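PDB 1FX5: anti-H(O) lectin 1, which binds L-fucose and recognises the O(H) blood-group determinant as a homodimeric legume lectin carrying calcium and manganese ions. Local coordinates for residues F6-F11 and A49-P54; K16-Q21 and G30-N35; N111-D116 and N134-G139; I145-V150 and S198-K203. All coordinates share one frame; numbering follows the deposited sequence.

Interaction 1 of 4, residues F6-F11 and A49-P54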
# COMPACT_ATOMS: atom_id res chain seq x y z
N PHE A 6 7.24 -1.40 3.36
CA PHE A 6 6.43 -2.38 4.06
C PHE A 6 7.31 -3.57 4.38
O PHE A 6 8.37 -3.75 3.75
CB PHE A 6 5.18 -2.82 3.25
CG PHE A 6 5.48 -3.38 1.88
CD1 PHE A 6 5.97 -4.68 1.72
CD2 PHE A 6 5.17 -2.64 0.75
CE1 PHE A 6 6.14 -5.25 0.46
CE2 PHE A 6 5.33 -3.20 -0.50
CZ PHE A 6 5.81 -4.51 -0.65
N LYS A 7 6.91 -4.34 5.39
CA LYS A 7 7.67 -5.53 5.80
C LYS A 7 6.72 -6.62 6.25
O LYS A 7 5.80 -6.38 7.04
CB LYS A 7 8.63 -5.22 6.95
CG LYS A 7 9.54 -6.39 7.29
CD LYS A 7 10.18 -6.28 8.67
CE LYS A 7 11.26 -5.22 8.73
NZ LYS A 7 11.93 -5.22 10.08
N PHE A 8 6.92 -7.81 5.69
CA PHE A 8 6.11 -8.97 6.03
C PHE A 8 7.10 -9.91 6.71
O PHE A 8 8.07 -10.36 6.08
CB PHE A 8 5.61 -9.69 4.77
CG PHE A 8 4.49 -9.01 4.02
CD1 PHE A 8 3.16 -9.32 4.29
CD2 PHE A 8 4.77 -8.12 2.98
CE1 PHE A 8 2.13 -8.76 3.54
CE2 PHE A 8 3.74 -7.56 2.22
CZ PHE A 8 2.41 -7.89 2.50
N LYS A 9 6.91 -10.16 8.01
CA LYS A 9 7.81 -11.06 8.75
C LYS A 9 7.46 -12.51 8.39
O LYS A 9 8.27 -13.41 8.54
CB LYS A 9 7.69 -10.81 10.23
CG LYS A 9 8.28 -9.48 10.58
CD LYS A 9 8.09 -9.15 12.03
CE LYS A 9 8.81 -7.86 12.35
NZ LYS A 9 8.16 -7.21 13.51
N ASN A 10 6.22 -12.68 7.95
CA ASN A 10 5.62 -13.95 7.52
C ASN A 10 4.29 -13.54 6.89
O ASN A 10 3.97 -12.36 6.89
CB ASN A 10 5.45 -14.98 8.65
CG ASN A 10 4.59 -14.49 9.79
OD1 ASN A 10 3.87 -13.50 9.68
ND2 ASN A 10 4.68 -15.18 10.91
N PHE A 11 3.53 -14.48 6.35
CA PHE A 11 2.25 -14.15 5.71
C PHE A 11 1.03 -14.81 6.37
O PHE A 11 1.11 -15.95 6.82
CB PHE A 11 2.32 -14.55 4.22
CG PHE A 11 3.49 -13.93 3.47
CD1 PHE A 11 4.74 -14.55 3.48
CD2 PHE A 11 3.34 -12.74 2.77
CE1 PHE A 11 5.82 -14.00 2.80
CE2 PHE A 11 4.41 -12.18 2.08
CZ PHE A 11 5.65 -12.82 2.09
N ALA A 49 1.84 -13.19 -7.36
CA ALA A 49 1.38 -12.50 -6.16
C ALA A 49 2.02 -11.10 -6.15
O ALA A 49 3.23 -10.97 -6.30
CB ALA A 49 1.76 -13.27 -4.91
N ARG A 50 1.21 -10.07 -5.98
CA ARG A 50 1.72 -8.69 -5.96
C ARG A 50 1.16 -7.93 -4.79
O ARG A 50 0.06 -8.25 -4.32
CB ARG A 50 1.23 -7.92 -7.20
CG ARG A 50 1.13 -8.71 -8.47
CD ARG A 50 0.61 -7.86 -9.62
NE ARG A 50 0.23 -8.68 -10.76
CZ ARG A 50 0.38 -8.34 -12.04
NH1 ARG A 50 0.92 -7.16 -12.36
NH2 ARG A 50 0.01 -9.17 -13.00
N TYR A 51 1.89 -6.90 -4.34
CA TYR A 51 1.40 -6.08 -3.23
C TYR A 51 0.20 -5.36 -3.89
O TYR A 51 0.28 -4.96 -5.07
CB TYR A 51 2.47 -5.09 -2.72
CG TYR A 51 2.02 -4.29 -1.50
CD1 TYR A 51 1.93 -2.91 -1.54
CD2 TYR A 51 1.67 -4.94 -0.30
CE1 TYR A 51 1.49 -2.18 -0.44
CE2 TYR A 51 1.23 -4.21 0.83
CZ TYR A 51 1.14 -2.83 0.74
OH TYR A 51 0.74 -2.06 1.82
N ILE A 52 -0.88 -5.17 -3.14
CA ILE A 52 -2.08 -4.53 -3.67
C ILE A 52 -2.02 -3.08 -4.17
O ILE A 52 -2.74 -2.72 -5.10
CB ILE A 52 -3.29 -4.79 -2.71
CG1 ILE A 52 -4.60 -4.60 -3.47
CG2 ILE A 52 -3.23 -3.88 -1.50
CD1 ILE A 52 -5.82 -4.87 -2.61
N ALA A 53 -1.14 -2.27 -3.61
CA ALA A 53 -1.02 -0.87 -4.02
C ALA A 53 0.08 -0.65 -5.08
O ALA A 53 1.19 -1.16 -4.93
CB ALA A 53 -0.70 -0.00 -2.80
N PRO A 54 -0.20 0.13 -6.15
CA PRO A 54 0.81 0.40 -7.19
C PRO A 54 1.90 1.33 -6.60
O PRO A 54 1.66 2.08 -5.64
CB PRO A 54 0.02 1.13 -8.28
CG PRO A 54 -1.39 0.63 -8.09
CD PRO A 54 -1.53 0.61 -6.58
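F6 and Y51 stack face to face, their ring centroids 4.2 Å apart and their planes tilted by 26°. The stack is offset: F6 CE2 stands over the rim of the Y51 ring rather than its centre, 3.6 Å from Y51 CD1, and the two side chains run past each other in opposite directions. F6 has CG lodged between its backbone N and carbonyl carbon (chi1 57°), whereas Y51 swings CG anti to its N (chi1 -176°), carrying its ring over that of F6. F8 comes in at the edge instead. Its CZ approaches Y51 CD2 at 4.1 Å, each atom lying near the plane of the other ring, while F6 CE1 sits at the edge of the F8 ring and F11 CE2 lies over the rim of one of its faces. W231 adds an edge-to-face partner to F6. On the second subunit, L4 packs against Y51, and a strand there pairs antiparallel with F6 and K7. These buried rings fill the space between strand 3-8 of the flat back sheet and strand 44-59 of the curved front sheet, an aromatic core of the legume lectin beta sandwich at the edge where the back sheet continues into its dimer mate.

Interaction 2 of 4, residues K16-Q21 and G30-N35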
# COMPACT_ATOMS: atom_id res chain seq x y z
N LYS A 16 -5.32 -9.23 3.51
CA LYS A 16 -6.09 -8.47 2.53
C LYS A 16 -5.22 -7.56 1.66
O LYS A 16 -5.75 -6.83 0.83
CB LYS A 16 -7.12 -7.58 3.24
CG LYS A 16 -7.94 -8.25 4.35
CD LYS A 16 -8.80 -9.39 3.81
CE LYS A 16 -9.83 -9.85 4.84
NZ LYS A 16 -10.75 -8.72 5.18
N ASP A 17 -3.90 -7.60 1.85
CA ASP A 17 -3.03 -6.74 1.06
C ASP A 17 -2.19 -7.33 -0.09
O ASP A 17 -1.25 -6.67 -0.55
CB ASP A 17 -2.15 -5.90 2.00
CG ASP A 17 -1.24 -6.74 2.88
OD1 ASP A 17 -0.45 -6.13 3.64
OD2 ASP A 17 -1.31 -7.99 2.83
N LEU A 18 -2.49 -8.55 -0.52
CA LEU A 18 -1.77 -9.21 -1.62
C LEU A 18 -2.83 -9.54 -2.66
O LEU A 18 -3.98 -9.82 -2.30
CB LEU A 18 -1.12 -10.52 -1.20
CG LEU A 18 0.00 -10.39 -0.19
CD1 LEU A 18 0.53 -11.75 0.19
CD2 LEU A 18 1.07 -9.52 -0.78
N SER A 19 -2.46 -9.49 -3.92
CA SER A 19 -3.38 -9.79 -5.01
C SER A 19 -2.84 -11.09 -5.66
O SER A 19 -1.63 -11.19 -5.94
CB SER A 19 -3.35 -8.61 -5.98
OG SER A 19 -4.16 -8.85 -7.12
N PHE A 20 -3.70 -12.08 -5.89
CA PHE A 20 -3.23 -13.34 -6.50
C PHE A 20 -3.79 -13.64 -7.87
O PHE A 20 -4.94 -13.30 -8.17
CB PHE A 20 -3.60 -14.55 -5.63
CG PHE A 20 -3.15 -14.44 -4.23
CD1 PHE A 20 -3.98 -13.88 -3.26
CD2 PHE A 20 -1.88 -14.84 -3.87
CE1 PHE A 20 -3.54 -13.72 -1.96
CE2 PHE A 20 -1.42 -14.69 -2.57
CZ PHE A 20 -2.25 -14.12 -1.61
N GLN A 21 -3.01 -14.38 -8.66
CA GLN A 21 -3.38 -14.81 -10.02
C GLN A 21 -2.81 -16.21 -10.22
O GLN A 21 -1.72 -16.52 -9.72
CB GLN A 21 -2.78 -13.90 -11.09
CG GLN A 21 -3.49 -12.60 -11.31
CD GLN A 21 -2.67 -11.69 -12.19
OE1 GLN A 21 -3.12 -11.25 -13.24
NE2 GLN A 21 -1.46 -11.39 -11.77
N GLY A 30 2.13 -20.19 7.03
CA GLY A 30 2.45 -18.77 6.98
C GLY A 30 3.47 -18.42 5.90
O GLY A 30 4.13 -17.38 5.98
N VAL A 31 3.57 -19.28 4.89
CA VAL A 31 4.49 -19.13 3.76
C VAL A 31 3.73 -18.78 2.47
O VAL A 31 2.61 -19.26 2.25
CB VAL A 31 5.27 -20.47 3.55
CG1 VAL A 31 6.08 -20.48 2.25
CG2 VAL A 31 6.20 -20.67 4.71
N LEU A 32 4.33 -17.96 1.61
CA LEU A 32 3.71 -17.57 0.35
C LEU A 32 4.15 -18.59 -0.72
O LEU A 32 5.33 -18.64 -1.10
CB LEU A 32 4.14 -16.15 -0.06
CG LEU A 32 3.78 -15.64 -1.46
CD1 LEU A 32 2.28 -15.48 -1.60
CD2 LEU A 32 4.48 -14.31 -1.73
N GLN A 33 3.22 -19.43 -1.16
CA GLN A 33 3.48 -20.46 -2.17
C GLN A 33 3.14 -19.92 -3.56
O GLN A 33 1.98 -19.71 -3.90
CB GLN A 33 2.67 -21.72 -1.86
CG GLN A 33 3.08 -22.91 -2.70
CD GLN A 33 2.27 -24.15 -2.40
OE1 GLN A 33 2.78 -25.10 -1.82
NE2 GLN A 33 1.01 -24.15 -2.80
N LEU A 34 4.16 -19.72 -4.38
CA LEU A 34 3.94 -19.20 -5.72
C LEU A 34 3.24 -20.11 -6.73
O LEU A 34 2.58 -19.63 -7.65
CB LEU A 34 5.29 -18.68 -6.28
CG LEU A 34 6.04 -17.66 -5.40
CD1 LEU A 34 7.41 -17.32 -6.00
CD2 LEU A 34 5.18 -16.40 -5.20
N ASN A 35 3.38 -21.41 -6.58
CA ASN A 35 2.75 -22.34 -7.50
C ASN A 35 2.51 -23.64 -6.77
O ASN A 35 3.17 -23.91 -5.77
CB ASN A 35 3.66 -22.62 -8.72
CG ASN A 35 4.90 -23.46 -8.38
OD1 ASN A 35 4.92 -24.67 -8.59
ND2 ASN A 35 5.95 -22.81 -7.87
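L32 carries the contact with F20 and L18. Its CB leaves the backbone toward segment 16-21 and lies beside the ring of F11. CG, anti to the backbone N (chi1 170°), extends the chain into the gap, where it forks. Branch CD1 does the touching: it meets F20 CE2 at 3.9 Å, lying at the edge of the phenyl ring and in its plane, and comes within 4.5 Å of L18 CD1. Branch CD2 turns away from F20 and lies between F11 and L34. The gap spanned is that of the legume lectin sandwich: strand 18-22 borders the curved front sheet beside strand 44-59, while strand 32-33 pairs with strand 224-236 of the back sheet. The CA atoms of L18 and L32 stand 10.2 Å apart, too far for backbone pairing, and the bridging is left to apolar side chains. F20 contributes from a more solvent-facing place; with CG beside its backbone N (chi1 -54°), the ring reaches across and presents its rim to the leucine methyl. A49 packs against both F20 and L32 from strand 44-59, and F8 and F11 press on L18. One residue before L18, D17 OD1 is hydrogen-bonded to the terminal S1 N of the second subunit.

Interaction 3 of 4, residues N111-D116 and N134-G139. Unlike the reference sequence in segment 111-116: N111 (reference Glu), C115 (reference Asp). Unlike the reference sequence in segment 134-139: W136 (reference Asp). With CA (calcium ion), chain G; MN (manganese (II) ion), chain F; NAG (2-acetamido-2-deoxy-beta-D-glucopyranose), chain D.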
# COMPACT_ATOMS: atom_id res chain seq x y z
N ASN A 111 4.23 -14.56 -23.47
CA ASN A 111 3.43 -15.45 -24.35
C ASN A 111 4.29 -16.54 -24.98
O ASN A 111 3.84 -17.67 -25.18
CB ASN A 111 2.81 -14.71 -25.55
CG ASN A 111 1.66 -13.79 -25.20
OD1 ASN A 111 1.07 -13.87 -24.12
ND2 ASN A 111 1.39 -12.88 -26.13
N ASP A 112 5.47 -16.13 -25.44
CA ASP A 112 6.42 -17.03 -26.09
C ASP A 112 7.79 -16.36 -26.12
O ASP A 112 8.02 -15.47 -25.31
CB ASP A 112 5.94 -17.40 -27.51
CG ASP A 112 5.54 -16.18 -28.34
OD1 ASP A 112 4.56 -16.31 -29.09
OD2 ASP A 112 6.18 -15.09 -28.28
N THR A 113 8.67 -16.70 -27.08
CA THR A 113 10.00 -16.08 -27.12
C THR A 113 10.17 -14.73 -27.79
O THR A 113 11.27 -14.19 -27.78
CB THR A 113 11.07 -17.03 -27.70
OG1 THR A 113 10.98 -17.03 -29.13
CG2 THR A 113 10.90 -18.45 -27.20
N LYS A 114 9.14 -14.19 -28.42
CA LYS A 114 9.29 -12.89 -29.07
C LYS A 114 9.43 -11.76 -28.07
O LYS A 114 8.74 -11.74 -27.05
CB LYS A 114 8.15 -12.65 -30.05
CG LYS A 114 8.11 -13.74 -31.13
CD LYS A 114 7.18 -13.45 -32.31
CE LYS A 114 7.18 -14.63 -33.32
NZ LYS A 114 8.55 -15.09 -33.78
N CYS A 115 10.39 -10.86 -28.31
CA CYS A 115 10.63 -9.70 -27.44
C CYS A 115 9.66 -8.59 -27.86
O CYS A 115 9.44 -8.38 -29.05
CB CYS A 115 12.07 -9.23 -27.59
SG CYS A 115 13.31 -10.50 -27.23
N ASP A 116 9.14 -7.83 -26.91
CA ASP A 116 8.19 -6.80 -27.30
C ASP A 116 8.10 -5.71 -26.24
O ASP A 116 7.81 -6.01 -25.07
CB ASP A 116 6.81 -7.48 -27.48
CG ASP A 116 5.75 -6.58 -28.14
OD1 ASP A 116 5.75 -5.34 -28.01
OD2 ASP A 116 4.87 -7.17 -28.78
N ASN A 134 15.30 -25.28 -22.78
CA ASN A 134 14.83 -23.93 -23.09
C ASN A 134 15.92 -23.45 -24.04
O ASN A 134 16.99 -23.05 -23.59
CB ASN A 134 14.79 -23.05 -21.84
CG ASN A 134 13.59 -23.36 -20.95
OD1 ASN A 134 13.47 -22.84 -19.83
ND2 ASN A 134 12.69 -24.21 -21.43
N PHE A 135 15.66 -23.51 -25.34
CA PHE A 135 16.66 -23.08 -26.32
C PHE A 135 17.18 -21.65 -26.27
O PHE A 135 18.25 -21.36 -26.78
CB PHE A 135 16.24 -23.45 -27.75
CG PHE A 135 15.12 -22.60 -28.30
CD1 PHE A 135 13.83 -23.09 -28.35
CD2 PHE A 135 15.38 -21.34 -28.82
CE1 PHE A 135 12.82 -22.33 -28.92
CE2 PHE A 135 14.37 -20.57 -29.39
CZ PHE A 135 13.09 -21.07 -29.44
N TRP A 136 16.43 -20.75 -25.64
CA TRP A 136 16.85 -19.35 -25.54
C TRP A 136 17.78 -19.00 -24.37
O TRP A 136 18.20 -17.86 -24.26
CB TRP A 136 15.60 -18.47 -25.43
CG TRP A 136 14.68 -18.91 -24.31
CD1 TRP A 136 14.71 -18.50 -23.00
CD2 TRP A 136 13.60 -19.86 -24.42
NE1 TRP A 136 13.70 -19.13 -22.29
CE2 TRP A 136 13.01 -19.96 -23.14
CE3 TRP A 136 13.07 -20.63 -25.47
CZ2 TRP A 136 11.91 -20.79 -22.89
CZ3 TRP A 136 11.99 -21.46 -25.22
CH2 TRP A 136 11.42 -21.53 -23.94
N ASP A 137 18.00 -19.96 -23.46
CA ASP A 137 18.85 -19.79 -22.26
C ASP A 137 20.29 -20.31 -22.39
O ASP A 137 20.62 -21.01 -23.36
CB ASP A 137 18.27 -20.64 -21.12
CG ASP A 137 17.07 -20.04 -20.46
OD1 ASP A 137 16.21 -20.85 -20.02
OD2 ASP A 137 16.99 -18.79 -20.33
N PRO A 138 21.19 -19.92 -21.44
CA PRO A 138 22.56 -20.44 -21.50
C PRO A 138 22.40 -21.95 -21.10
O PRO A 138 21.35 -22.34 -20.56
CB PRO A 138 23.30 -19.63 -20.42
CG PRO A 138 22.21 -18.99 -19.59
CD PRO A 138 21.12 -18.73 -20.57
N GLY A 139 23.41 -22.78 -21.34
CA GLY A 139 23.28 -24.19 -20.99
C GLY A 139 23.41 -24.63 -19.55
O GLY A 139 24.09 -25.63 -19.31
CA CA G . 14.53 -21.45 -18.37
MN MN F . 16.53 -17.80 -18.50
C1 NAG D . 0.14 -12.13 -26.15
C2 NAG D . 0.15 -11.13 -27.29
C3 NAG D . -1.12 -10.31 -27.22
C4 NAG D . -2.30 -11.26 -27.39
C5 NAG D . -2.24 -12.30 -26.26
C6 NAG D . -3.37 -13.31 -26.31
C7 NAG D . 1.71 -9.59 -26.27
C8 NAG D . 2.97 -8.75 -26.44
N2 NAG D . 1.34 -10.29 -27.32
O3 NAG D . -1.12 -9.30 -28.24
O4 NAG D . -3.54 -10.54 -27.33
O5 NAG D . -0.98 -13.01 -26.33
O6 NAG D . -3.56 -13.81 -27.62
O7 NAG D . 1.06 -9.56 -25.21
O HOH W 1 13.18 -19.67 -19.09
O HOH W 2 14.70 -17.02 -19.24
O HOH W 3 17.71 -16.27 -19.54
O HOH W 4 12.90 -22.08 -16.87
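T113 places OG1 between its backbone N and carbonyl carbon (chi1 80°), which sends CG2 out toward W136; the indole, with CG likewise set between N and carbonyl carbon (chi1 53°), lies in its path. T113 CG2 comes to 3.5 Å from W136 CE3, and the same methyl lies 4.1 Å from F135 CZ, so one carbon wedges against two aromatic groups. W136 CE3 also stands 3.7 Å above the centre of the F135 ring, and N134 CB covers part of an indole face. The type I turn from N134 to D137 that holds these rings also feeds the metals. N134 OD1 binds calcium at 2.3 Å, and the D137 carboxylate bridges the pair, OD1 to calcium at 2.4 Å and OD2 to manganese at 2.1 Å. W136 NE1 donates to a calcium-bound water. D127 and I129 complete the protein ligands of calcium; E125, H142 and again D127 those of manganese. These adjacent ions, bridged by an aspartate, form the double metal site of legume lectins. In the other loop, an Asx turn from D112 OD2 to K114 N (3.1 Å, 161°) shapes the backbone at T113, while N111 ND2 bears the covalently attached N-acetylglucosamine. The two loops are successive connections of the front sheet: segment 111-116 lies between strand 88-94 and strand 122-127, segment 134-139 between strand 122-127 and strand 142-147.

Interaction 4 of 4, residues I145-V150 and S198-K203. Unlike the reference sequence in segment 145-150: C149 (reference Arg).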
# COMPACT_ATOMS: atom_id res chain seq x y z
N ILE A 145 18.70 -10.96 -15.83
CA ILE A 145 17.91 -9.75 -15.91
C ILE A 145 17.17 -9.71 -17.26
O ILE A 145 17.79 -9.79 -18.32
CB ILE A 145 18.80 -8.51 -15.68
CG1 ILE A 145 19.25 -8.52 -14.21
CG2 ILE A 145 18.03 -7.24 -15.96
CD1 ILE A 145 20.33 -7.53 -13.86
N ASP A 146 15.83 -9.67 -17.18
CA ASP A 146 14.98 -9.64 -18.37
C ASP A 146 14.33 -8.29 -18.59
O ASP A 146 13.73 -7.73 -17.68
CB ASP A 146 13.85 -10.67 -18.25
CG ASP A 146 14.34 -12.08 -18.02
OD1 ASP A 146 15.54 -12.37 -18.18
OD2 ASP A 146 13.51 -12.92 -17.67
N VAL A 147 14.40 -7.80 -19.82
CA VAL A 147 13.81 -6.52 -20.17
C VAL A 147 12.89 -6.77 -21.37
O VAL A 147 13.37 -7.06 -22.48
CB VAL A 147 14.91 -5.46 -20.54
CG1 VAL A 147 14.28 -4.13 -20.94
CG2 VAL A 147 15.84 -5.24 -19.35
N ASN A 148 11.58 -6.79 -21.12
CA ASN A 148 10.58 -7.01 -22.18
C ASN A 148 10.75 -8.30 -23.02
O ASN A 148 10.26 -8.38 -24.15
CB ASN A 148 10.57 -5.79 -23.12
CG ASN A 148 9.98 -4.56 -22.47
OD1 ASN A 148 9.13 -4.66 -21.59
ND2 ASN A 148 10.43 -3.39 -22.89
N CYS A 149 11.40 -9.32 -22.46
CA CYS A 149 11.60 -10.56 -23.19
C CYS A 149 12.04 -11.70 -22.25
O CYS A 149 12.60 -11.45 -21.17
CB CYS A 149 12.67 -10.33 -24.27
SG CYS A 149 12.56 -11.52 -25.63
N VAL A 150 11.75 -12.94 -22.64
CA VAL A 150 12.13 -14.11 -21.84
C VAL A 150 13.66 -14.36 -21.99
O VAL A 150 14.26 -15.12 -21.22
CB VAL A 150 11.29 -15.38 -22.21
CG1 VAL A 150 11.68 -15.94 -23.59
CG2 VAL A 150 11.43 -16.46 -21.12
N SER A 198 23.11 -4.90 -14.20
CA SER A 198 22.84 -4.28 -15.48
C SER A 198 22.48 -2.80 -15.33
O SER A 198 22.09 -2.35 -14.24
CB SER A 198 21.78 -4.99 -16.30
OG SER A 198 22.00 -4.63 -17.67
N ILE A 199 22.65 -2.04 -16.41
CA ILE A 199 22.35 -0.61 -16.41
C ILE A 199 21.21 -0.43 -17.40
O ILE A 199 21.37 -0.67 -18.60
CB ILE A 199 23.61 0.21 -16.75
CG1 ILE A 199 24.71 -0.16 -15.75
CG2 ILE A 199 23.28 1.71 -16.70
CD1 ILE A 199 25.94 0.69 -15.74
N VAL A 200 20.05 -0.07 -16.87
CA VAL A 200 18.86 0.13 -17.67
C VAL A 200 18.02 1.32 -17.17
O VAL A 200 17.80 1.49 -15.97
CB VAL A 200 18.04 -1.21 -17.74
CG1 VAL A 200 17.92 -1.83 -16.38
CG2 VAL A 200 16.64 -1.00 -18.30
N ASP A 201 17.62 2.16 -18.11
CA ASP A 201 16.83 3.35 -17.84
C ASP A 201 15.35 2.99 -17.72
O ASP A 201 14.62 2.92 -18.72
CB ASP A 201 17.05 4.36 -18.97
CG ASP A 201 16.43 5.72 -18.69
OD1 ASP A 201 16.62 6.62 -19.53
OD2 ASP A 201 15.74 5.89 -17.66
N LEU A 202 14.88 2.88 -16.49
CA LEU A 202 13.49 2.53 -16.23
C LEU A 202 12.44 3.48 -16.82
O LEU A 202 11.35 3.02 -17.17
CB LEU A 202 13.30 2.34 -14.74
CG LEU A 202 13.23 0.92 -14.16
CD1 LEU A 202 14.09 -0.12 -14.89
CD2 LEU A 202 13.57 1.01 -12.68
N LYS A 203 12.76 4.76 -16.98
CA LYS A 203 11.81 5.74 -17.54
C LYS A 203 11.49 5.43 -18.99
O LYS A 203 10.47 5.88 -19.51
CB LYS A 203 12.37 7.16 -17.55
CG LYS A 203 12.45 7.84 -16.23
CD LYS A 203 12.94 9.26 -16.44
CE LYS A 203 12.04 9.99 -17.43
NZ LYS A 203 12.44 11.42 -17.62
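A serine meets an isoleucine through carbon, not through its hydroxyl: I145 CD1 lies 3.8 Å from S198 CB. The same methyl is as close to the backbone S198 N, so it rests against the root of the serine. S198 keeps OG anti to its backbone N (chi1 -157°), well away from that methyl. I145 reaches over with its longer branch, CG1 beside the backbone N (chi1 -69°) and CD1 extended beyond it. Two residues further along, V147 and V200 meet methyl to methyl, CG2 to CG2 at 4.4 Å, a looser touch than the first. The pairs follow one another in the same order along both segments, yet the backbones are not strand partners, since the CA atoms of I145 and S198 are 7.4 Å apart. Strand 142-147 belongs to the curved front sheet of the legume lectin sandwich, next to strand 122-127, and strand 192-199 borders the flat back sheet beside strand 180-187. The contact therefore joins the two sheets near one side of the sandwich. I153 adds to the packing on S198, and I205 to that on V200. After V200 the chain bends, and D201 OD2 accepts from K203 N at 3.3 Å in an Asx turn, the donor standing above the carboxylate plane. After V147 the other segment leaves its strand at N148, whose OD1 is hydrogen-bonded to T121 N, and C149 is disulfide-bonded to C115.

Overall arrangement
From the N terminus, interaction 1 closes the first loop, bringing strand 3-8 against strand 44-59. Interaction 2 closes a shorter loop nested inside it, and the two join by backbone hydrogen bonds, S19 N to R50 O and F11 N to G30 O; both touch the second subunit. Interactions 3 and 4 follow in series, without crossing the earlier pair. Interaction 3, about 29 Å centre to centre from interaction 1, closes a short loop around strand 122-127, by the metal site. Interaction 4 closes a longer loop between the front and back sheets. It is tied to interaction 3 by the C115-C149 disulfide, the D116 N to N148 O hydrogen bond and V150 against W136.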